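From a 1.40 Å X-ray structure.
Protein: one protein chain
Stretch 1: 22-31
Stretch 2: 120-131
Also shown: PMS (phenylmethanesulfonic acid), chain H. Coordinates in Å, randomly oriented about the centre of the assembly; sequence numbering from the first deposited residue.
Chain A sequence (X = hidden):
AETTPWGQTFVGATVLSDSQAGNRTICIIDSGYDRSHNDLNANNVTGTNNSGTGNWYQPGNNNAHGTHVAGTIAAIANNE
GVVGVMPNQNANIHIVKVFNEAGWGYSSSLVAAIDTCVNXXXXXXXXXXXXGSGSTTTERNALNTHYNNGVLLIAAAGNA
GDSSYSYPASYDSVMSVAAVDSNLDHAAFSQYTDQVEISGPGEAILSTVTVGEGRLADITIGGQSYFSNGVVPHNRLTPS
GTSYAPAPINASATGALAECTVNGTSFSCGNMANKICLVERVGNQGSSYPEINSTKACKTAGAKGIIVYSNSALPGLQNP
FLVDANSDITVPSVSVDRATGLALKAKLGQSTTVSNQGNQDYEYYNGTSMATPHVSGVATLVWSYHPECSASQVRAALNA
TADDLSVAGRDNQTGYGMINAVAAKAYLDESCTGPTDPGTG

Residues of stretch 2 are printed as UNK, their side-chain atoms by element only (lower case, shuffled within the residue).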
ATOM      1  N   GLY A  22      18.421  14.443  -4.529  1.00 13.20           N
ATOM      2  CA  GLY A  22      19.008  14.416  -5.855  1.00 13.19           C
ATOM      3  C   GLY A  22      20.347  13.700  -5.843  1.00 12.69           C
ATOM      4  O   GLY A  22      20.891  13.374  -6.901  1.00 13.17           O
ATOM      5  N   ASN A  23      20.893  13.454  -4.655  1.00 12.42           N
ATOM      6  CA  ASN A  23      22.170  12.757  -4.572  1.00 12.03           C
ATOM      7  C   ASN A  23      21.974  11.245  -4.486  1.00 12.29           C
ATOM      8  O   ASN A  23      22.941  10.489  -4.420  1.00 11.98           O
ATOM      9  CB  ASN A  23      23.016  13.290  -3.394  1.00 12.18           C
ATOM     10  CG  ASN A  23      22.428  12.975  -2.023  1.00 14.61           C
ATOM     11  OD1 ASN A  23      22.636  13.728  -1.064  1.00 15.11           O
ATOM     12  ND2 ASN A  23      21.725  11.858  -1.909  1.00 14.07           N
ATOM     13  N   ARG A  24      20.711  10.817  -4.509  1.00 12.28           N
ATOM     14  CA  ARG A  24      20.357   9.399  -4.448  1.00 11.47           C
ATOM     15  C   ARG A  24      19.565   8.979  -5.688  1.00 11.04           C
ATOM     16  O   ARG A  24      18.921   9.800  -6.343  1.00 11.30           O
ATOM     17  CB  ARG A  24      19.474   9.100  -3.226  1.00 12.32           C
ATOM     18  CG  ARG A  24      20.070   9.389  -1.854  1.00 13.86           C
ATOM     19  CD  ARG A  24      21.218   8.454  -1.514  1.00 14.55           C
ATOM     20  NE  ARG A  24      22.451   8.842  -2.189  1.00 14.00           N
ATOM     21  CZ  ARG A  24      23.560   8.113  -2.195  1.00 14.69           C
ATOM     22  NH1 ARG A  24      24.637   8.547  -2.835  1.00 16.67           N
ATOM     23  NH2 ARG A  24      23.595   6.946  -1.565  1.00 14.88           N
ATOM     24  N   THR A  25      19.622   7.690  -6.001  1.00 10.70           N
ATOM     25  CA  THR A  25      18.869   7.146  -7.122  1.00 10.15           C
ATOM     26  C   THR A  25      18.213   5.852  -6.663  1.00 10.47           C
ATOM     27  O   THR A  25      18.886   4.954  -6.153  1.00 10.55           O
ATOM     28  CB  THR A  25      19.760   6.833  -8.345  1.00 10.68           C
ATOM     29  OG1 THR A  25      20.299   8.051  -8.872  1.00 11.34           O
ATOM     30  CG2 THR A  25      18.942   6.147  -9.435  1.00 11.07           C
ATOM     31  N   ILE A  26      16.895   5.773  -6.812  1.00  9.53           N
ATOM     32  CA  ILE A  26      16.168   4.570  -6.437  1.00  9.22           C
ATOM     33  C   ILE A  26      15.606   3.939  -7.704  1.00  9.20           C
ATOM     34  O   ILE A  26      15.005   4.620  -8.534  1.00  9.69           O
ATOM     35  CB  ILE A  26      15.021   4.870  -5.431  1.00  8.62           C
ATOM     36  CG1 ILE A  26      14.228   3.587  -5.158  1.00  8.70           C
ATOM     37  CG2 ILE A  26      14.109   5.969  -5.964  1.00  9.04           C
ATOM     38  CD1 ILE A  26      13.317   3.668  -3.953  1.00  9.77           C
ATOM     39  N   CYS A  27      15.834   2.640  -7.859  1.00  9.00           N
ATOM     40  CA  CYS A  27      15.360   1.912  -9.027  1.00  9.69           C
ATOM     41  C   CYS A  27      14.201   1.018  -8.650  1.00  9.22           C
ATOM     42  O   CYS A  27      14.301   0.215  -7.720  1.00 10.01           O
ATOM     43  CB  CYS A  27      16.483   1.059  -9.598  1.00  9.64           C
ATOM     44  SG  CYS A  27      16.198   0.320 -11.239  1.00 10.32           S
ATOM     45  N   ILE A  28      13.106   1.166  -9.384  1.00  8.47           N
ATOM     46  CA  ILE A  28      11.905   0.384  -9.150  1.00  8.33           C
ATOM     47  C   ILE A  28      11.793  -0.722 -10.196  1.00  8.76           C
ATOM     48  O   ILE A  28      11.563  -0.454 -11.378  1.00  9.61           O
ATOM     49  CB  ILE A  28      10.641   1.267  -9.238  1.00  7.62           C
ATOM     50  CG1 ILE A  28      10.762   2.455  -8.283  1.00  9.16           C
ATOM     51  CG2 ILE A  28       9.414   0.447  -8.892  1.00  8.09           C
ATOM     52  CD1 ILE A  28       9.653   3.485  -8.443  1.00  9.14           C
ATOM     53  N   ILE A  29      11.987  -1.964  -9.760  1.00  8.03           N
ATOM     54  CA  ILE A  29      11.863  -3.115 -10.651  1.00  8.54           C
ATOM     55  C   ILE A  29      10.422  -3.560 -10.451  1.00  9.13           C
ATOM     56  O   ILE A  29      10.066  -4.095  -9.398  1.00  8.75           O
ATOM     57  CB  ILE A  29      12.840  -4.239 -10.249  1.00  7.84           C
ATOM     58  CG1 ILE A  29      14.281  -3.740 -10.393  1.00  8.83           C
ATOM     59  CG2 ILE A  29      12.605  -5.475 -11.108  1.00  9.31           C
ATOM     60  CD1 ILE A  29      15.339  -4.784 -10.067  1.00  8.84           C
ATOM     61  N   ASP A  30       9.586  -3.332 -11.458  1.00  8.29           N
ATOM     62  CA  ASP A  30       8.176  -3.655 -11.319  1.00  8.49           C
ATOM     63  C   ASP A  30       7.479  -3.699 -12.683  1.00  8.85           C
ATOM     64  O   ASP A  30       8.099  -4.049 -13.689  1.00  9.93           O
ATOM     65  CB  ASP A  30       7.528  -2.603 -10.405  1.00  8.74           C
ATOM     66  CG  ASP A  30       6.406  -3.169  -9.556  1.00  8.54           C
ATOM     67  OD1 ASP A  30       5.404  -3.630 -10.134  1.00 10.03           O
ATOM     68  OD2 ASP A  30       6.524  -3.146  -8.308  1.00  9.53           O
ATOM     69  N   SER A  31       6.202  -3.327 -12.719  1.00  9.43           N
ATOM     70  CA  SER A  31       5.433  -3.371 -13.965  1.00  9.79           C
ATOM     71  C   SER A  31       5.393  -2.083 -14.781  1.00 10.36           C
ATOM     72  O   SER A  31       4.471  -1.875 -15.568  1.00 11.09           O
ATOM     73  CB  SER A  31       3.995  -3.815 -13.679  1.00  9.89           C
ATOM     74  OG  SER A  31       3.236  -2.781 -13.068  1.00 10.83           O
ATOM     75  N   UNK A 120      23.026   0.851 -15.581  1.00 16.87           N
ATOM     76  CA  UNK A 120      22.359   1.830 -16.429  1.00 16.98           C
ATOM     77  C   UNK A 120      21.730   2.969 -15.637  1.00 16.29           C
ATOM     78  O   UNK A 120      21.836   4.133 -16.022  1.00 17.43           O
ATOM     79  c   UNK A 120      21.285   1.148 -17.279  1.00 18.31           C
ATOM     80  o   UNK A 120      21.868   0.257 -18.213  1.00 21.52           O
ATOM     81  N   UNK A 121      21.082   2.638 -14.525  1.00 13.93           N
ATOM     82  CA  UNK A 121      20.435   3.664 -13.727  1.00 12.72           C
ATOM     83  C   UNK A 121      21.263   4.319 -12.638  1.00 12.77           C
ATOM     84  O   UNK A 121      20.875   5.368 -12.120  1.00 13.12           O
ATOM     85  N   UNK A 122      22.397   3.717 -12.289  1.00 11.73           N
ATOM     86  CA  UNK A 122      23.240   4.268 -11.238  1.00 12.53           C
ATOM     87  C   UNK A 122      22.537   4.207  -9.895  1.00 11.86           C
ATOM     88  O   UNK A 122      22.742   5.057  -9.030  1.00 12.14           O
ATOM     89  N   UNK A 123      21.715   3.181  -9.709  1.00 11.69           N
ATOM     90  CA  UNK A 123      20.943   3.020  -8.484  1.00 11.52           C
ATOM     91  C   UNK A 123      21.739   2.811  -7.200  1.00 11.42           C
ATOM     92  O   UNK A 123      22.736   2.089  -7.179  1.00 11.25           O
ATOM     93  c   UNK A 123      19.956   1.869  -8.657  1.00 12.37           C
ATOM     94  N   UNK A 124      21.278   3.453  -6.129  1.00 10.64           N
ATOM     95  CA  UNK A 124      21.880   3.308  -4.807  1.00 10.51           C
ATOM     96  C   UNK A 124      20.946   2.376  -4.045  1.00 10.59           C
ATOM     97  O   UNK A 124      21.372   1.603  -3.189  1.00 10.60           O
ATOM     98  n   UNK A 124      24.038   5.407  -4.984  1.00 12.53           N
ATOM     99  c   UNK A 124      22.752   5.683  -4.802  1.00 11.29           C
ATOM    100  c   UNK A 124      21.936   4.646  -4.070  1.00 11.30           C
ATOM    101  o   UNK A 124      22.234   6.726  -5.198  1.00 11.34           O
ATOM    102  N   UNK A 125      19.658   2.481  -4.366  1.00  9.97           N
ATOM    103  CA  UNK A 125      18.622   1.668  -3.747  1.00 10.60           C
ATOM    104  C   UNK A 125      17.841   0.953  -4.841  1.00 10.44           C
ATOM    105  O   UNK A 125      17.484   1.556  -5.853  1.00 10.31           O
ATOM    106  c   UNK A 125      16.544   1.660  -2.317  1.00 10.16           C
ATOM    107  c   UNK A 125      18.361   3.328  -1.866  1.00 11.58           C
ATOM    108  c   UNK A 125      17.624   2.540  -2.940  1.00  9.81           C
ATOM    109  N   UNK A 126      17.603  -0.339  -4.647  1.00  9.71           N
ATOM    110  CA  UNK A 126      16.829  -1.122  -5.601  1.00  9.72           C
ATOM    111  C   UNK A 126      15.656  -1.692  -4.820  1.00  9.61           C
ATOM    112  O   UNK A 126      15.843  -2.452  -3.863  1.00  9.96           O
ATOM    113  c   UNK A 126      18.833  -1.681  -7.005  1.00 10.29           C
ATOM    114  c   UNK A 126      16.788  -3.104  -7.138  1.00 10.35           C
ATOM    115  c   UNK A 126      17.661  -2.264  -6.218  1.00  9.27           C
ATOM    116  N   UNK A 127      14.447  -1.304  -5.215  1.00  8.00           N
ATOM    117  CA  UNK A 127      13.249  -1.752  -4.529  1.00  9.37           C
ATOM    118  C   UNK A 127      12.481  -2.747  -5.399  1.00  9.16           C
ATOM    119  O   UNK A 127      12.215  -2.500  -6.581  1.00  9.29           O
ATOM    120  c   UNK A 127      11.833   0.184  -5.351  1.00  9.64           C
ATOM    121  o   UNK A 127      11.318  -0.941  -3.270  1.00  8.05           O
ATOM    122  c   UNK A 127      12.386  -0.524  -4.124  1.00  9.85           C
ATOM    123  N   UNK A 128      12.142  -3.883  -4.800  1.00  9.49           N
ATOM    124  CA  UNK A 128      11.471  -4.960  -5.511  1.00  9.18           C
ATOM    125  C   UNK A 128      10.206  -5.459  -4.827  1.00  8.79           C
ATOM    126  O   UNK A 128      10.259  -6.283  -3.910  1.00  8.91           O
ATOM    127  c   UNK A 128      13.739  -5.665  -6.412  1.00 10.12           C
ATOM    128  c   UNK A 128      15.797  -6.462  -4.736  1.00 11.45           C
ATOM    129  c   UNK A 128      12.468  -6.110  -5.695  1.00  9.48           C
ATOM    130  s   UNK A 128      15.131  -6.819  -6.352  1.00  9.92           S
ATOM    131  N   UNK A 129       9.064  -4.946  -5.274  1.00  9.40           N
ATOM    132  CA  UNK A 129       7.777  -5.361  -4.732  1.00  9.21           C
ATOM    133  C   UNK A 129       7.340  -6.565  -5.546  1.00 11.13           C
ATOM    134  O   UNK A 129       6.345  -6.528  -6.269  1.00 11.45           O
ATOM    135  c   UNK A 129       6.755  -4.229  -4.849  1.00 10.36           C
ATOM    136  o   UNK A 129       7.025  -3.212  -3.902  1.00  9.35           O
ATOM    137  N   UNK A 130       8.118  -7.635  -5.420  1.00 10.61           N
ATOM    138  CA  UNK A 130       7.878  -8.871  -6.145  1.00 10.68           C
ATOM    139  C   UNK A 130       8.550 -10.011  -5.401  1.00 10.10           C
ATOM    140  O   UNK A 130       9.407  -9.785  -4.546  1.00  9.97           O
ATOM    141  c   UNK A 130       9.943  -8.420  -7.692  1.00 12.08           C
ATOM    142  c   UNK A 130      10.204  -7.750  -9.031  1.00 15.21           C
ATOM    143  c   UNK A 130      10.771  -9.695  -7.588  1.00 14.41           C
ATOM    144  c   UNK A 130       8.451  -8.754  -7.563  1.00 11.78           C
ATOM    145  N   UNK A 131       8.163 -11.237  -5.729  1.00 11.06           N
ATOM    146  CA  UNK A 131       8.758 -12.379  -5.068  1.00 11.65           C
ATOM    147  C   UNK A 131       8.388 -13.703  -5.698  1.00 11.47           C
ATOM    148  O   UNK A 131       7.345 -13.833  -6.343  1.00 14.13           O
TER
HETATM  149  C   PMS H 601       3.033  -8.953  -4.859  1.00 26.89           C
HETATM  150  S   PMS H 601       4.079  -8.178  -3.601  1.00 23.22           S
HETATM  151  C1  PMS H 601       3.818  -9.465  -6.092  1.00 29.13           C
HETATM  152  C2  PMS H 601       4.304 -10.823  -6.073  1.00 30.04           C
HETATM  153  C3  PMS H 601       5.032 -11.337  -7.192  1.00 30.45           C
HETATM  154  C4  PMS H 601       5.252 -10.451  -8.317  1.00 31.23           C
HETATM  155  C5  PMS H 601       4.778  -9.117  -8.343  1.00 29.68           C
HETATM  156  C6  PMS H 601       4.046  -8.560  -7.249  1.00 30.20           C
HETATM  157  O2S PMS H 601       5.341  -8.910  -3.568  1.00 25.77           O
HETATM  158  O1S PMS H 601       3.428  -8.248  -2.314  1.00 25.19           O
HETATM  159  O   HOH W   1      22.593   8.559  -7.367  1.00 15.39           O
HETATM  160  O   HOH W   2       8.977  -2.784  -7.177  1.00 10.28           O

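Position 120 carries one carbon and then one oxygen, and it lies out of reach of stretch 1; a two-atom side chain ending in oxygen is Ser120. Position 121 has no side-chain atoms. Its backbone O lies 3.4 Å from Thr25 CG2, and a CB would point toward the other strand, about 4.5 Å from Cys27 SG: Gly121. Position 122 is also bare, and its phi of 66° by itself favours glycine; its O approaches Thr25 CB at 3.5 Å. This is Gly122.

Position 123 has a single carbon, a CB packed 3.7 Å from Cys27 CB, hence Ala123. At 124 two carbons occur, the second bearing one oxygen and one nitrogen, which defines a short amide. The oxygen lies 2.9 Å from Thr25 N and accepts its hydrogen bond, so the residue is Asn124 and that atom is OD1. OD1 also lies over one face of the Arg24 guanidinium, 3.6 Å from Arg24 CZ, and water 1 links it to Thr25 OG1.

Positions 125 and 126 each show one carbon carrying two more, the beta-branched pattern of valine. In Val125, CG1 meets Ile26 CD1 at 4.1 Å; in Val126, CG1 meets Ile29 CD1 at 3.7 Å. Position 127 is likewise branched at CB, but into one oxygen and one carbon: Thr127, whose CG2 packs 3.9 Å from Ile28 CG1.

Position 128 is an unbranched run of two carbons, sulfur and a terminal carbon, a thioether and therefore Met128; its CG is 4.1 Å from Ile29 CD1. Position 129 has one carbon and one oxygen, with CB 3.6 Å from Asp30 OD2: Ser129. Position 130 has four carbons forked at the second, so Leu130, whose CD2 is 3.9 Å from Ile29 CG2. Position 131 has none and makes no contact with stretch 1: Gly131.

The contact is a parallel pairing of strands 25-30 and 125-128, their directions 23° apart. Its ladder alternates donors: Val125 N to Thr25 O (3.1 Å), Cys27 N to Val125 O (2.8 Å), Thr127 N to Cys27 O (2.9 Å) and Ile29 N to Thr127 O (3.2 Å), all with angles of 165° or more. Ahead of it, Asn124 N also donates to Thr25 O (2.8 Å), so backbone and side chain of Asn124 together bind Thr25. Ile26, Ile28, Val125 and Thr127 share one sheet face; Cys27, Ile29, Val126 and Met128 share the other. Beyond the ladder, water 2 accepts from Ser129 N (2.9 Å) and donates to Ile29 O (2.8 Å), bridging backbones where direct pairing has lapsed.

Stretch 2 120-131: SGGANVVTMSLG
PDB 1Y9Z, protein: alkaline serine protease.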